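Local coordinates for VP4 CORE protein (Bluetongue virus, PDB 2JHP), which forms part of the inner capsid of the virus and acts as a multifunctional enzyme that caps viral RNA, at residues G199-L204 / I226-S231; W220-P225 / P233-H238. One frame throughout, in Å; residues are numbered along the deposited sequence.

Contact 1: residues G199-L204 / I226-S231. With SAH (S-adenosyl-L-homocysteine), chain C.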
ATOM      1  N   GLY A 199     -19.740 -27.217 -13.860  1.00 35.55           N
ATOM      2  CA  GLY A 199     -20.412 -26.858 -15.106  1.00 21.13           C
ATOM      3  C   GLY A 199     -19.553 -27.086 -16.339  1.00  4.04           C
ATOM      4  O   GLY A 199     -18.837 -28.086 -16.424  1.00 21.13           O
ATOM      5  N   ASP A 200     -19.623 -26.152 -17.288  1.00 25.31           N
ATOM      6  CA  ASP A 200     -18.915 -26.271 -18.568  1.00 36.94           C
ATOM      7  C   ASP A 200     -17.486 -25.712 -18.541  1.00 37.55           C
ATOM      8  O   ASP A 200     -16.782 -25.731 -19.551  1.00 33.76           O
ATOM      9  CB  ASP A 200     -19.727 -25.613 -19.692  1.00 34.03           C
ATOM     10  CG  ASP A 200     -19.844 -24.095 -19.535  1.00 -6.13           C
ATOM     11  OD1 ASP A 200     -19.510 -23.542 -18.460  1.00 24.20           O
ATOM     12  OD2 ASP A 200     -20.281 -23.451 -20.511  1.00 28.62           O
ATOM     13  N   LEU A 201     -17.077 -25.202 -17.384  1.00 16.02           N
ATOM     14  CA  LEU A 201     -15.702 -24.740 -17.136  1.00 12.14           C
ATOM     15  C   LEU A 201     -15.355 -23.359 -17.715  1.00 17.87           C
ATOM     16  O   LEU A 201     -14.238 -22.865 -17.515  1.00 51.53           O
ATOM     17  CB  LEU A 201     -14.659 -25.817 -17.518  1.00-10.02           C
ATOM     18  CG  LEU A 201     -14.552 -27.067 -16.607  1.00 -9.66           C
ATOM     19  CD1 LEU A 201     -13.423 -27.977 -17.095  1.00-14.14           C
ATOM     20  CD2 LEU A 201     -14.344 -26.736 -15.123  1.00 -9.82           C
ATOM     21  N   ARG A 202     -16.311 -22.737 -18.408  1.00 19.37           N
ATOM     22  CA  ARG A 202     -16.124 -21.387 -18.958  1.00 -7.75           C
ATOM     23  C   ARG A 202     -15.772 -20.417 -17.829  1.00  7.79           C
ATOM     24  O   ARG A 202     -14.886 -19.571 -17.963  1.00 19.61           O
ATOM     25  CB  ARG A 202     -17.380 -20.905 -19.715  1.00-14.46           C
ATOM     26  CG  ARG A 202     -17.185 -19.590 -20.498  1.00 22.66           C
ATOM     27  CD  ARG A 202     -18.511 -19.012 -21.016  1.00  5.43           C
ATOM     28  NE  ARG A 202     -19.511 -18.883 -19.949  1.00  2.03           N
ATOM     29  CZ  ARG A 202     -19.633 -17.832 -19.133  1.00 40.16           C
ATOM     30  NH1 ARG A 202     -18.826 -16.781 -19.260  1.00  9.42           N
ATOM     31  NH2 ARG A 202     -20.569 -17.833 -18.183  1.00 -1.66           N
ATOM     32  N   THR A 203     -16.476 -20.569 -16.716  1.00 27.68           N
ATOM     33  CA  THR A 203     -16.220 -19.809 -15.501  1.00 22.20           C
ATOM     34  C   THR A 203     -14.772 -19.994 -15.027  1.00 19.90           C
ATOM     35  O   THR A 203     -14.074 -19.006 -14.791  1.00 19.77           O
ATOM     36  CB  THR A 203     -17.276 -20.162 -14.422  1.00 23.79           C
ATOM     37  OG1 THR A 203     -18.474 -19.416 -14.686  1.00 53.63           O
ATOM     38  CG2 THR A 203     -16.783 -19.866 -12.992  1.00 46.90           C
ATOM     39  N   LEU A 204     -14.312 -21.244 -14.934  1.00 18.46           N
ATOM     40  CA  LEU A 204     -12.933 -21.509 -14.511  1.00 20.40           C
ATOM     41  C   LEU A 204     -11.926 -20.945 -15.503  1.00 28.55           C
ATOM     42  O   LEU A 204     -10.873 -20.458 -15.114  1.00 21.86           O
ATOM     43  CB  LEU A 204     -12.674 -23.006 -14.277  1.00 10.87           C
ATOM     44  CG  LEU A 204     -11.307 -23.404 -13.686  1.00 14.40           C
ATOM     45  CD1 LEU A 204     -11.057 -22.767 -12.321  1.00 18.89           C
ATOM     46  CD2 LEU A 204     -11.176 -24.911 -13.575  1.00 26.03           C
ATOM     47  N   ILE A 226     -21.262 -33.427 -16.809  1.00 11.31           N
ATOM     48  CA  ILE A 226     -21.192 -32.769 -18.125  1.00 15.43           C
ATOM     49  C   ILE A 226     -19.932 -31.907 -18.342  1.00 29.95           C
ATOM     50  O   ILE A 226     -19.886 -31.082 -19.263  1.00 17.50           O
ATOM     51  CB  ILE A 226     -22.477 -31.937 -18.444  1.00 17.02           C
ATOM     52  CG1 ILE A 226     -22.608 -30.724 -17.506  1.00  5.73           C
ATOM     53  CG2 ILE A 226     -23.712 -32.830 -18.416  1.00 -3.05           C
ATOM     54  CD1 ILE A 226     -23.185 -29.462 -18.174  1.00  1.83           C
ATOM     55  N   ALA A 227     -18.912 -32.106 -17.508  1.00 72.59           N
ATOM     56  CA  ALA A 227     -17.652 -31.374 -17.649  1.00127.38           C
ATOM     57  C   ALA A 227     -16.883 -31.805 -18.898  1.00 98.91           C
ATOM     58  O   ALA A 227     -16.672 -32.997 -19.111  1.00 62.87           O
ATOM     59  CB  ALA A 227     -16.791 -31.542 -16.406  1.00147.43           C
ATOM     60  N   PRO A 228     -16.465 -30.832 -19.727  1.00 55.03           N
ATOM     61  CA  PRO A 228     -15.700 -31.116 -20.940  1.00 31.32           C
ATOM     62  C   PRO A 228     -14.230 -31.442 -20.642  1.00 37.80           C
ATOM     63  O   PRO A 228     -13.813 -31.382 -19.483  1.00 40.69           O
ATOM     64  CB  PRO A 228     -15.809 -29.805 -21.721  1.00  0.53           C
ATOM     65  CG  PRO A 228     -15.900 -28.769 -20.669  1.00 37.05           C
ATOM     66  CD  PRO A 228     -16.711 -29.386 -19.567  1.00 74.33           C
ATOM     67  N   GLU A 229     -13.460 -31.793 -21.676  1.00 42.83           N
ATOM     68  CA  GLU A 229     -12.015 -31.995 -21.534  1.00 53.25           C
ATOM     69  C   GLU A 229     -11.327 -30.691 -21.144  1.00 40.55           C
ATOM     70  O   GLU A 229     -11.779 -29.604 -21.514  1.00 51.52           O
ATOM     71  CB  GLU A 229     -11.399 -32.533 -22.831  1.00 70.72           C
ATOM     72  CG  GLU A 229     -11.227 -34.055 -22.894  1.00  5.88           C
ATOM     73  CD  GLU A 229     -10.733 -34.538 -24.246  1.00 64.21           C
ATOM     74  OE1 GLU A 229     -11.013 -35.704 -24.608  1.00 -3.21           O
ATOM     75  OE2 GLU A 229     -10.066 -33.752 -24.954  1.00-15.22           O
ATOM     76  N   CYS A 230     -10.245 -30.806 -20.381  1.00 33.65           N
ATOM     77  CA  CYS A 230      -9.420 -29.649 -20.053  1.00 19.68           C
ATOM     78  C   CYS A 230      -7.931 -29.985 -20.139  1.00 21.96           C
ATOM     79  O   CYS A 230      -7.368 -30.673 -19.270  1.00 13.41           O
ATOM     80  CB  CYS A 230      -9.780 -29.071 -18.684  1.00 25.59           C
ATOM     81  SG  CYS A 230      -9.040 -27.450 -18.372  1.00 22.19           S
ATOM     82  N   SER A 231      -7.307 -29.477 -21.198  1.00 17.80           N
ATOM     83  CA  SER A 231      -5.901 -29.729 -21.495  1.00 26.84           C
ATOM     84  C   SER A 231      -4.941 -29.047 -20.515  1.00 33.51           C
ATOM     85  O   SER A 231      -3.733 -29.264 -20.588  1.00 25.00           O
ATOM     86  CB  SER A 231      -5.591 -29.276 -22.921  1.00 14.09           C
ATOM     87  OG  SER A 231      -5.693 -27.865 -23.020  1.00  9.16           O
TER
HETATM   88  N   SAH C1646     -20.349 -23.823 -11.661  1.00 23.02           N
HETATM   89  CA  SAH C1646     -21.102 -23.742 -12.953  1.00 30.27           C
HETATM   90  CB  SAH C1646     -22.599 -23.498 -12.741  1.00  5.58           C
HETATM   91  CG  SAH C1646     -23.301 -24.613 -11.973  1.00 23.71           C
HETATM   92  SD  SAH C1646     -24.431 -25.532 -13.040  1.00 38.74           S
HETATM   93  C   SAH C1646     -20.498 -22.672 -13.857  1.00 31.49           C
HETATM   94  O   SAH C1646     -19.865 -21.725 -13.387  1.00 32.51           O
HETATM   95  OXT SAH C1646     -20.622 -22.742 -15.080  1.00 49.20           O
HETATM   96  C5' SAH C1646     -24.735 -26.829 -11.824  1.00 20.83           C
HETATM   97  C4' SAH C1646     -24.064 -28.111 -12.282  1.00 31.39           C
HETATM   98  O4' SAH C1646     -24.041 -29.057 -11.245  1.00 26.03           O
HETATM   99  C3' SAH C1646     -24.779 -28.784 -13.441  1.00 27.59           C
HETATM  100  O3' SAH C1646     -24.005 -28.573 -14.594  1.00 22.62           O
HETATM  101  C2' SAH C1646     -24.844 -30.258 -13.071  1.00  5.55           C
HETATM  102  O2' SAH C1646     -24.275 -31.064 -14.074  1.00 49.50           O
HETATM  103  C1' SAH C1646     -23.970 -30.334 -11.837  1.00 29.06           C
HETATM  104  N9  SAH C1646     -24.339 -31.338 -10.828  1.00 46.31           N
HETATM  105  C8  SAH C1646     -25.586 -31.725 -10.413  1.00 24.84           C
HETATM  106  N7  SAH C1646     -25.435 -32.652  -9.437  1.00 57.23           N
HETATM  107  C5  SAH C1646     -24.118 -32.848  -9.217  1.00 42.35           C
HETATM  108  C6  SAH C1646     -23.412 -33.669  -8.344  1.00 54.30           C
HETATM  109  N6  SAH C1646     -24.061 -34.469  -7.504  1.00 26.20           N
HETATM  110  N1  SAH C1646     -22.028 -33.652  -8.357  1.00 19.24           N
HETATM  111  C2  SAH C1646     -21.352 -32.825  -9.227  1.00 11.89           C
HETATM  112  N3  SAH C1646     -22.062 -32.010 -10.088  1.00 44.99           N
HETATM  113  C4  SAH C1646     -23.418 -32.024 -10.084  1.00 22.67           C
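T203, in the first turn of helix 202-210, donates from OG1 to the carboxylate O of S-adenosyl-L-homocysteine at 3.0 Å. Before the helix, the carbonyl oxygen of G199 lies against A227 and P228, with A227 CA 3.7 Å from G199 O. One residue on, D200 O meets the proline ring 3.4 Å from P228 CG, and L201 lies beside that ring. Its CG is anti to its own carbonyl carbon (chi1 -72°), and L201 CG approaches P228 CD while L201 CD1 touches C230 CB at 4.1 Å. This is the glycine-containing turn between strand 192-196 and helix 202-210 of a Rossmann-like methyltransferase fold, pressed against the loop that follows strand 219-223. L201 is the N-cap residue of the helix. Before it, D200 OD1 accepts a bond from R202 N (3.3 Å) in an Asx turn, the amide coming from above the carboxylate plane. From the other segment, I226 CD1 reaches the ribose O3' of the ligand. No hydrogen bond joins the two segments, so the turn and the loop meet by van der Waals contact, while polar groups of the turn and of the helix start serve the helix and the ligand.

Contact 2: residues W220-P225 / P233-H238. With SAH (S-adenosyl-L-homocysteine), chain C.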
ATOM      1  N   TRP A 220      -6.627 -27.928  -9.412  1.00 14.41           N
ATOM      2  CA  TRP A 220      -8.074 -27.893  -9.560  1.00 15.08           C
ATOM      3  C   TRP A 220      -8.671 -29.271  -9.832  1.00 17.40           C
ATOM      4  O   TRP A 220      -8.531 -29.799 -10.929  1.00 16.59           O
ATOM      5  CB  TRP A 220      -8.431 -26.977 -10.728  1.00 19.48           C
ATOM      6  CG  TRP A 220      -8.013 -25.569 -10.551  1.00 17.27           C
ATOM      7  CD1 TRP A 220      -6.851 -24.991 -10.980  1.00 14.78           C
ATOM      8  CD2 TRP A 220      -8.760 -24.543  -9.899  1.00 30.94           C
ATOM      9  NE1 TRP A 220      -6.830 -23.661 -10.630  1.00 33.13           N
ATOM     10  CE2 TRP A 220      -7.991 -23.360  -9.962  1.00  9.78           C
ATOM     11  CE3 TRP A 220     -10.000 -24.510  -9.253  1.00 10.28           C
ATOM     12  CZ2 TRP A 220      -8.423 -22.154  -9.409  1.00 15.94           C
ATOM     13  CZ3 TRP A 220     -10.436 -23.300  -8.700  1.00 17.32           C
ATOM     14  CH2 TRP A 220      -9.643 -22.138  -8.791  1.00 12.39           C
ATOM     15  N   HIS A 221      -9.330 -29.853  -8.838  1.00 26.84           N
ATOM     16  CA  HIS A 221     -10.110 -31.068  -9.052  1.00 23.80           C
ATOM     17  C   HIS A 221     -11.542 -30.646  -9.318  1.00 25.85           C
ATOM     18  O   HIS A 221     -12.215 -30.127  -8.433  1.00 20.19           O
ATOM     19  CB  HIS A 221     -10.048 -31.981  -7.832  1.00 22.27           C
ATOM     20  CG  HIS A 221      -8.793 -32.789  -7.738  1.00 35.70           C
ATOM     21  ND1 HIS A 221      -8.546 -33.874  -8.553  1.00 24.16           N
ATOM     22  CD2 HIS A 221      -7.725 -32.687  -6.912  1.00 15.10           C
ATOM     23  CE1 HIS A 221      -7.373 -34.397  -8.239  1.00  5.67           C
ATOM     24  NE2 HIS A 221      -6.855 -33.697  -7.247  1.00 29.39           N
ATOM     25  N   VAL A 222     -12.002 -30.844 -10.545  1.00 14.82           N
ATOM     26  CA  VAL A 222     -13.318 -30.344 -10.949  1.00 11.42           C
ATOM     27  C   VAL A 222     -14.288 -31.490 -11.243  1.00  9.33           C
ATOM     28  O   VAL A 222     -13.962 -32.405 -12.003  1.00 22.45           O
ATOM     29  CB  VAL A 222     -13.234 -29.340 -12.142  1.00  7.67           C
ATOM     30  CG1 VAL A 222     -12.367 -28.133 -11.773  1.00 17.67           C
ATOM     31  CG2 VAL A 222     -12.709 -30.007 -13.395  1.00 25.19           C
ATOM     32  N   TYR A 223     -15.468 -31.437 -10.630  1.00 18.52           N
ATOM     33  CA  TYR A 223     -16.420 -32.548 -10.671  1.00 16.83           C
ATOM     34  C   TYR A 223     -17.739 -32.138 -11.318  1.00 18.98           C
ATOM     35  O   TYR A 223     -18.386 -31.188 -10.869  1.00 20.19           O
ATOM     36  CB  TYR A 223     -16.719 -33.065  -9.262  1.00  6.60           C
ATOM     37  CG  TYR A 223     -15.528 -33.402  -8.389  1.00 53.90           C
ATOM     38  CD1 TYR A 223     -14.773 -32.396  -7.780  1.00 27.10           C
ATOM     39  CD2 TYR A 223     -15.190 -34.731  -8.125  1.00 23.59           C
ATOM     40  CE1 TYR A 223     -13.694 -32.705  -6.953  1.00 66.34           C
ATOM     41  CE2 TYR A 223     -14.113 -35.053  -7.296  1.00 64.18           C
ATOM     42  CZ  TYR A 223     -13.373 -34.033  -6.714  1.00  7.36           C
ATOM     43  OH  TYR A 223     -12.315 -34.341  -5.900  1.00 43.55           O
ATOM     44  N   ASP A 224     -18.127 -32.862 -12.368  1.00  8.38           N
ATOM     45  CA  ASP A 224     -19.427 -32.679 -13.031  1.00  2.93           C
ATOM     46  C   ASP A 224     -19.602 -33.690 -14.155  1.00 -6.81           C
ATOM     47  O   ASP A 224     -18.760 -33.783 -15.043  1.00  8.70           O
ATOM     48  CB  ASP A 224     -19.577 -31.257 -13.595  1.00 -8.37           C
ATOM     49  CG  ASP A 224     -21.014 -30.881 -13.851  1.00 40.17           C
ATOM     50  OD1 ASP A 224     -21.712 -31.591 -14.597  1.00 14.61           O
ATOM     51  OD2 ASP A 224     -21.447 -29.856 -13.302  1.00 18.49           O
ATOM     52  N   PRO A 225     -20.704 -34.448 -14.124  1.00 -9.56           N
ATOM     53  CA  PRO A 225     -21.118 -35.329 -15.237  1.00 -3.61           C
ATOM     54  C   PRO A 225     -21.005 -34.727 -16.658  1.00  6.74           C
ATOM     55  O   PRO A 225     -20.686 -35.458 -17.602  1.00 11.63           O
ATOM     56  CB  PRO A 225     -22.582 -35.630 -14.908  1.00 -4.37           C
ATOM     57  CG  PRO A 225     -22.609 -35.648 -13.435  1.00-16.79           C
ATOM     58  CD  PRO A 225     -21.638 -34.543 -12.984  1.00-11.43           C
ATOM     59  N   PRO A 233      -2.863 -28.785 -17.385  1.00 40.50           N
ATOM     60  CA  PRO A 233      -2.239 -29.810 -16.544  1.00 32.78           C
ATOM     61  C   PRO A 233      -2.638 -29.762 -15.068  1.00 20.70           C
ATOM     62  O   PRO A 233      -2.669 -30.806 -14.420  1.00 20.65           O
ATOM     63  CB  PRO A 233      -0.741 -29.542 -16.712  1.00 46.13           C
ATOM     64  CG  PRO A 233      -0.651 -28.148 -17.190  1.00  1.13           C
ATOM     65  CD  PRO A 233      -1.859 -27.916 -18.019  1.00 21.36           C
ATOM     66  N   ASN A 234      -2.942 -28.576 -14.545  1.00 17.07           N
ATOM     67  CA  ASN A 234      -3.397 -28.451 -13.156  1.00 10.67           C
ATOM     68  C   ASN A 234      -4.929 -28.526 -12.993  1.00 14.76           C
ATOM     69  O   ASN A 234      -5.457 -28.279 -11.899  1.00 13.77           O
ATOM     70  CB  ASN A 234      -2.831 -27.184 -12.494  1.00 -7.53           C
ATOM     71  CG  ASN A 234      -3.325 -25.903 -13.157  1.00 -9.47           C
ATOM     72  OD1 ASN A 234      -3.571 -25.863 -14.361  1.00 27.41           O
ATOM     73  ND2 ASN A 234      -3.462 -24.853 -12.368  1.00 16.92           N
ATOM     74  N   VAL A 235      -5.633 -28.870 -14.073  1.00 19.47           N
ATOM     75  CA  VAL A 235      -7.073 -29.159 -13.991  1.00 21.42           C
ATOM     76  C   VAL A 235      -7.348 -30.635 -14.220  1.00 19.74           C
ATOM     77  O   VAL A 235      -7.243 -31.146 -15.337  1.00 20.93           O
ATOM     78  CB  VAL A 235      -7.954 -28.294 -14.939  1.00 -5.60           C
ATOM     79  CG1 VAL A 235      -9.417 -28.584 -14.693  1.00  9.96           C
ATOM     80  CG2 VAL A 235      -7.676 -26.800 -14.721  1.00 22.12           C
ATOM     81  N   ILE A 236      -7.689 -31.307 -13.130  1.00 19.61           N
ATOM     82  CA  ILE A 236      -8.026 -32.719 -13.144  1.00 19.11           C
ATOM     83  C   ILE A 236      -9.554 -32.839 -13.155  1.00 15.95           C
ATOM     84  O   ILE A 236     -10.237 -32.408 -12.219  1.00 14.05           O
ATOM     85  CB  ILE A 236      -7.351 -33.454 -11.962  1.00 14.02           C
ATOM     86  CG1 ILE A 236      -5.835 -33.461 -12.168  1.00 66.01           C
ATOM     87  CG2 ILE A 236      -7.866 -34.877 -11.830  1.00  8.87           C
ATOM     88  CD1 ILE A 236      -5.040 -33.736 -10.915  1.00 10.73           C
ATOM     89  N   VAL A 237     -10.073 -33.421 -14.234  1.00 15.15           N
ATOM     90  CA  VAL A 237     -11.498 -33.381 -14.541  1.00 11.35           C
ATOM     91  C   VAL A 237     -12.195 -34.688 -14.183  1.00 17.20           C
ATOM     92  O   VAL A 237     -11.765 -35.771 -14.583  1.00 19.46           O
ATOM     93  CB  VAL A 237     -11.725 -32.994 -16.029  1.00 -7.31           C
ATOM     94  CG1 VAL A 237     -13.200 -33.079 -16.430  1.00-11.49           C
ATOM     95  CG2 VAL A 237     -11.173 -31.597 -16.292  1.00 14.23           C
ATOM     96  N   HIS A 238     -13.270 -34.565 -13.412  1.00 17.62           N
ATOM     97  CA  HIS A 238     -14.064 -35.711 -12.994  1.00 21.47           C
ATOM     98  C   HIS A 238     -15.496 -35.571 -13.501  1.00 21.00           C
ATOM     99  O   HIS A 238     -16.165 -34.572 -13.224  1.00 19.02           O
ATOM    100  CB  HIS A 238     -14.051 -35.855 -11.470  1.00 18.37           C
ATOM    101  CG  HIS A 238     -12.678 -35.837 -10.873  1.00 16.69           C
ATOM    102  ND1 HIS A 238     -11.826 -36.920 -10.933  1.00  7.55           N
ATOM    103  CD2 HIS A 238     -12.007 -34.867 -10.209  1.00 19.97           C
ATOM    104  CE1 HIS A 238     -10.688 -36.618 -10.332  1.00 -3.69           C
ATOM    105  NE2 HIS A 238     -10.773 -35.378  -9.884  1.00  2.96           N
TER
HETATM  106  N   SAH C1646     -20.349 -23.823 -11.661  1.00 23.02           N
HETATM  107  CA  SAH C1646     -21.102 -23.742 -12.953  1.00 30.27           C
HETATM  108  CB  SAH C1646     -22.599 -23.498 -12.741  1.00  5.58           C
HETATM  109  CG  SAH C1646     -23.301 -24.613 -11.973  1.00 23.71           C
HETATM  110  SD  SAH C1646     -24.431 -25.532 -13.040  1.00 38.74           S
HETATM  111  C   SAH C1646     -20.498 -22.672 -13.857  1.00 31.49           C
HETATM  112  O   SAH C1646     -19.865 -21.725 -13.387  1.00 32.51           O
HETATM  113  OXT SAH C1646     -20.622 -22.742 -15.080  1.00 49.20           O
HETATM  114  C5' SAH C1646     -24.735 -26.829 -11.824  1.00 20.83           C
HETATM  115  C4' SAH C1646     -24.064 -28.111 -12.282  1.00 31.39           C
HETATM  116  O4' SAH C1646     -24.041 -29.057 -11.245  1.00 26.03           O
HETATM  117  C3' SAH C1646     -24.779 -28.784 -13.441  1.00 27.59           C
HETATM  118  O3' SAH C1646     -24.005 -28.573 -14.594  1.00 22.62           O
HETATM  119  C2' SAH C1646     -24.844 -30.258 -13.071  1.00  5.55           C
HETATM  120  O2' SAH C1646     -24.275 -31.064 -14.074  1.00 49.50           O
HETATM  121  C1' SAH C1646     -23.970 -30.334 -11.837  1.00 29.06           C
HETATM  122  N9  SAH C1646     -24.339 -31.338 -10.828  1.00 46.31           N
HETATM  123  C8  SAH C1646     -25.586 -31.725 -10.413  1.00 24.84           C
HETATM  124  N7  SAH C1646     -25.435 -32.652  -9.437  1.00 57.23           N
HETATM  125  C5  SAH C1646     -24.118 -32.848  -9.217  1.00 42.35           C
HETATM  126  C6  SAH C1646     -23.412 -33.669  -8.344  1.00 54.30           C
HETATM  127  N6  SAH C1646     -24.061 -34.469  -7.504  1.00 26.20           N
HETATM  128  N1  SAH C1646     -22.028 -33.652  -8.357  1.00 19.24           N
HETATM  129  C2  SAH C1646     -21.352 -32.825  -9.227  1.00 11.89           C
HETATM  130  N3  SAH C1646     -22.062 -32.010 -10.088  1.00 44.99           N
HETATM  131  C4  SAH C1646     -23.418 -32.024 -10.084  1.00 22.67           C
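H238 pairs with Y223 across two parallel strands, 220-223 and 235-238, in the seven-stranded sheet of a class I methyltransferase fold, where 235-238 is an outermost strand within the chain. From H238 the side chain leaves with CG anti to the carbonyl carbon (chi1 -51°), and H238 CB sits 3.5 Å from V222 O. H238 CG continues past that oxygen and Y223 CD2. H238 CD2 then rests over one face of the Y223 ring, offset toward the rim and 3.6 Å from Y223 CE2, giving an offset stack with planes 24° apart. At the edge of the imidazole, near its plane, H221 ND1 meets the tip, H238 NE2, in a hydrogen bond of 3.0 Å, rim to rim; either nitrogen could donate. H194 extends this aromatic cluster, stacking on H221 and bonding to Y223 OH, while H251 stacks on H238. The backbones are joined by five bonds, from W220 N to N234 O at one end to D224 N to H238 O (2.7 Å) at the other. The sheet face bearing W220, V222, V235 and V237 is apolar, with V222 CG2 3.6 Å from V237 CG2. Just past the strand, the D224 carboxylate holds the ribose diol of S-adenosyl-L-homocysteine: O2' donates to OD1 at 2.7 Å, O3' to OD2 at 3.1 Å.

Contact 2 is a buried edge of the sheet, whereas contact 1 is a partly buried meeting of a turn and a loop above the strand ends. Their segments alternate along the chain: the loop 226-231 leaves strand 219-223 and leads to strand 235-238. Main-chain hydrogen bonds and ring contacts hold contact 2; contact 1 relies on apolar and carbonyl contacts. The two join where L204 packs on the W220 ring and C230 SG lies against V235 CB, placing helix 202-210 over the apolar sheet face. D224 OD2 accepts a probable hydrogen bond from G199 N, so the ribose-binding carboxylate also ties the strand end to the turn facing the ligand's amino-acid part.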